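Side-chain contacts in protein (sliding clamp) (Enterobacteria phage RB69, PDB 1B77), which probably encircles DNA as a ring of three subunits and tethers the phage DNA polymerase to its template, raising the processivity of replication: residues 124-127 against 128-132; 155-158 against 159-163. All blocks are in the same frame, centred on the assembly; numbering follows the deposited sequence.

Contact 1: residues 124-127 against 128-132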
# COMPACT_ATOMS: atom_id res chain seq x y z
N GLN A 124 14.27 17.48 2.85
CA GLN A 124 13.11 16.71 2.46
C GLN A 124 12.80 16.88 0.96
O GLN A 124 12.46 15.91 0.28
CB GLN A 124 11.91 17.14 3.29
CG GLN A 124 10.66 16.29 3.12
CD GLN A 124 9.44 16.92 3.77
OE1 GLN A 124 9.02 18.00 3.38
NE2 GLN A 124 8.88 16.24 4.77
N GLN A 125 12.93 18.11 0.45
CA GLN A 125 12.65 18.35 -0.97
C GLN A 125 13.70 17.71 -1.86
O GLN A 125 13.36 17.12 -2.89
CB GLN A 125 12.59 19.85 -1.28
CG GLN A 125 12.22 20.12 -2.75
CD GLN A 125 12.23 21.60 -3.09
OE1 GLN A 125 13.28 22.22 -3.18
NE2 GLN A 125 11.04 22.16 -3.29
N LEU A 126 14.97 17.83 -1.48
CA LEU A 126 16.06 17.24 -2.25
C LEU A 126 15.84 15.73 -2.39
O LEU A 126 15.99 15.17 -3.48
CB LEU A 126 17.40 17.50 -1.56
CG LEU A 126 18.61 16.78 -2.18
CD1 LEU A 126 18.86 17.32 -3.57
CD2 LEU A 126 19.84 16.97 -1.29
N LEU A 127 15.49 15.08 -1.29
CA LEU A 127 15.26 13.64 -1.30
C LEU A 127 13.99 13.27 -2.07
O LEU A 127 13.96 12.28 -2.79
CB LEU A 127 15.19 13.12 0.14
CG LEU A 127 16.52 12.98 0.90
CD1 LEU A 127 17.36 14.22 0.74
CD2 LEU A 127 16.23 12.71 2.37
N ARG A 128 12.95 14.08 -1.92
CA ARG A 128 11.68 13.83 -2.60
C ARG A 128 11.82 13.95 -4.11
O ARG A 128 11.44 13.05 -4.85
CB ARG A 128 10.61 14.82 -2.14
CG ARG A 128 10.20 14.76 -0.66
CD ARG A 128 9.37 13.54 -0.33
NE ARG A 128 8.90 13.58 1.06
CZ ARG A 128 7.90 14.34 1.50
NH1 ARG A 128 7.25 15.15 0.67
NH2 ARG A 128 7.56 14.30 2.78
N VAL A 129 12.36 15.07 -4.57
CA VAL A 129 12.49 15.30 -6.01
C VAL A 129 13.60 14.49 -6.69
O VAL A 129 13.49 14.16 -7.87
CB VAL A 129 12.69 16.81 -6.30
CG1 VAL A 129 14.09 17.24 -5.89
CG2 VAL A 129 12.45 17.08 -7.77
N SER A 130 14.65 14.15 -5.95
CA SER A 130 15.74 13.37 -6.54
C SER A 130 15.22 12.08 -7.16
O SER A 130 15.61 11.70 -8.26
CB SER A 130 16.81 13.05 -5.49
OG SER A 130 17.69 14.15 -5.31
N ARG A 131 14.32 11.41 -6.45
CA ARG A 131 13.74 10.16 -6.93
C ARG A 131 12.88 10.35 -8.17
O ARG A 131 12.84 9.48 -9.04
CB ARG A 131 12.91 9.50 -5.82
CG ARG A 131 13.71 8.59 -4.90
CD ARG A 131 13.84 9.13 -3.48
NE ARG A 131 12.55 9.27 -2.80
CZ ARG A 131 12.42 9.51 -1.49
NH1 ARG A 131 13.50 9.64 -0.73
NH2 ARG A 131 11.21 9.65 -0.95
N GLY A 132 12.20 11.48 -8.26
CA GLY A 132 11.33 11.75 -9.40
C GLY A 132 12.02 12.19 -10.68
O GLY A 132 11.44 12.10 -11.76
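Gln125 and Val129 are joined by a regular i to i+4 helical bond, Val129 N to Gln125 O at 2.8 Å and nearly straight at 174°, as expected within helix 120-132. One residue on, at Ser130, the bond to the preceding turn is doubled. Its OG sits beside its own backbone N (chi1 -81°), from where it can fold back and donate to Leu126 O at 2.7 Å, while Ser130 N reaches the same oxygen at 3.0 Å from the opposite face of the carbonyl plane. A serine hydroxyl donating to the carbonyl four residues back is common in helices, and here Leu126 O satisfies the buried OG; CD1 of Leu126 lies 3.8 Å from the OG. On another side of the helix, Gln124 and Arg128 run side by side, amide and guanidinium planes 31° apart. Gln124 NE2 and Arg128 NH2, both donors, come to 3.1 Å, so the pair packs without a hydrogen bond. The chain of Arg131 doubles back, bringing a guanidinium face against Leu127 O, with no N-H well aimed at that oxygen. Gln125 turns to Tyr165 of its own chain and to Ser88 and Leu66 of the second subunit, and Val129 packs on Ile63 of that subunit. The chemistry thus varies round the helix: a buried serine hydroxyl held by Leu126 O, mixed contacts at the subunit interface with Arg128 at its edge, and exposed arginines consistent with a DNA-facing lining.

Contact 2: residues 155-158 against 159-163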
# COMPACT_ATOMS: atom_id res chain seq x y z
N VAL A 155 24.06 8.73 -14.97
CA VAL A 155 23.90 7.77 -16.05
C VAL A 155 23.89 8.42 -17.44
O VAL A 155 24.67 8.04 -18.31
CB VAL A 155 22.61 6.96 -15.87
CG1 VAL A 155 22.51 5.90 -16.96
CG2 VAL A 155 22.60 6.30 -14.49
N GLU A 156 23.01 9.40 -17.63
CA GLU A 156 22.90 10.07 -18.92
C GLU A 156 23.70 11.37 -18.97
O GLU A 156 23.71 12.06 -19.99
CB GLU A 156 21.43 10.37 -19.21
CG GLU A 156 20.86 11.48 -18.35
CD GLU A 156 19.37 11.69 -18.56
OE1 GLU A 156 18.94 11.75 -19.74
OE2 GLU A 156 18.64 11.82 -17.55
N ASP A 157 24.38 11.70 -17.88
CA ASP A 157 25.17 12.93 -17.81
C ASP A 157 26.48 12.63 -17.10
O ASP A 157 26.81 13.21 -16.07
CB ASP A 157 24.37 13.99 -17.05
CG ASP A 157 25.11 15.32 -16.94
OD1 ASP A 157 25.77 15.72 -17.92
OD2 ASP A 157 25.02 15.95 -15.88
N SER A 158 27.23 11.71 -17.70
CA SER A 158 28.52 11.26 -17.19
C SER A 158 29.46 12.36 -16.65
O SER A 158 30.27 12.10 -15.76
CB SER A 158 29.24 10.46 -18.28
OG SER A 158 30.42 9.86 -17.78
N GLY A 159 29.34 13.58 -17.18
CA GLY A 159 30.22 14.65 -16.72
C GLY A 159 29.63 15.65 -15.73
O GLY A 159 30.31 16.61 -15.34
N LEU A 160 28.39 15.44 -15.33
CA LEU A 160 27.71 16.33 -14.38
C LEU A 160 27.75 17.78 -14.84
O LEU A 160 28.29 18.64 -14.14
CB LEU A 160 28.35 16.22 -12.99
CG LEU A 160 28.09 14.93 -12.20
CD1 LEU A 160 28.59 13.73 -12.97
CD2 LEU A 160 28.79 15.03 -10.85
N THR A 161 27.16 18.05 -15.99
CA THR A 161 27.13 19.41 -16.53
C THR A 161 25.72 19.89 -16.80
O THR A 161 25.50 21.03 -17.22
CB THR A 161 27.93 19.50 -17.85
OG1 THR A 161 27.27 18.74 -18.86
CG2 THR A 161 29.34 18.97 -17.67
N ARG A 162 24.74 19.02 -16.56
CA ARG A 162 23.35 19.38 -16.77
C ARG A 162 22.53 19.10 -15.53
O ARG A 162 21.94 18.03 -15.38
CB ARG A 162 22.79 18.61 -17.97
CG ARG A 162 23.49 18.94 -19.29
CD ARG A 162 22.85 18.25 -20.49
NE ARG A 162 23.10 16.81 -20.55
CZ ARG A 162 24.31 16.26 -20.69
NH1 ARG A 162 25.39 17.03 -20.80
NH2 ARG A 162 24.44 14.94 -20.74
N PRO A 163 22.48 20.06 -14.60
CA PRO A 163 21.71 19.86 -13.37
C PRO A 163 20.21 19.85 -13.64
O PRO A 163 19.70 20.66 -14.41
CB PRO A 163 22.13 21.04 -12.51
CG PRO A 163 22.37 22.11 -13.53
CD PRO A 163 23.16 21.37 -14.58
O HOH W 1 21.95 14.17 -19.23
O HOH W 2 22.26 15.33 -15.07
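Asp157 reaches across its own loop to meet Thr161 and Arg162. From CB, which lies 3.8 Å from Arg162 NH2, the side chain extends with CG anti to the backbone N (chi1 -179°), carrying the carboxylate to the backbone amides that follow the turn. OD2 accepts from Arg162 N at 3.2 Å, the donor standing above the carboxylate plane, and takes a weak, bent bond from Thr161 N. A water bridges this oxygen to Arg162 O. OD1 receives weak bonds from Thr161 N and Thr161 OG1, and lies 2.9 Å above one face of the Arg162 guanidinium. Its salt bridge to Arg162 NH1 is thus purely electrostatic, with the two planes 63° apart and no N-H aimed at the oxygen. At the guanidinium edge, NH2 makes a weak bond to Glu156 O. The type I turn from Asp157 to Leu160 is itself closed by Leu160 N to Asp157 O at 2.8 Å. One buried carboxylate thus meets both the amides that leave the turn and the arginine whose face it covers. The loop joins strands 146-152 and 165-171, which are antiparallel neighbours, and rests on the first of them where Asp157, Leu160 and Pro163 touch Tyr152.

Overall arrangement
Both contacts show how a short piece of chain can organise itself through a side chain that returns to nearby backbone: a serine hydroxyl donating to a carbonyl in contact 1, an aspartate accepting from amides in contact 2. They follow one another in sequence within the C-terminal family region, their centres 18 Å apart and their nearest atoms about 9 Å apart, without touching. Strand 165-171 relates them, since helix 120-132 packs on its Tyr165 while the loop 155-163 leads into it. The centre of contact 1 lies about 17 Å from the chain centre and borders the second subunit; that of contact 2 lies about 26 Å from the chain centre, at the surface.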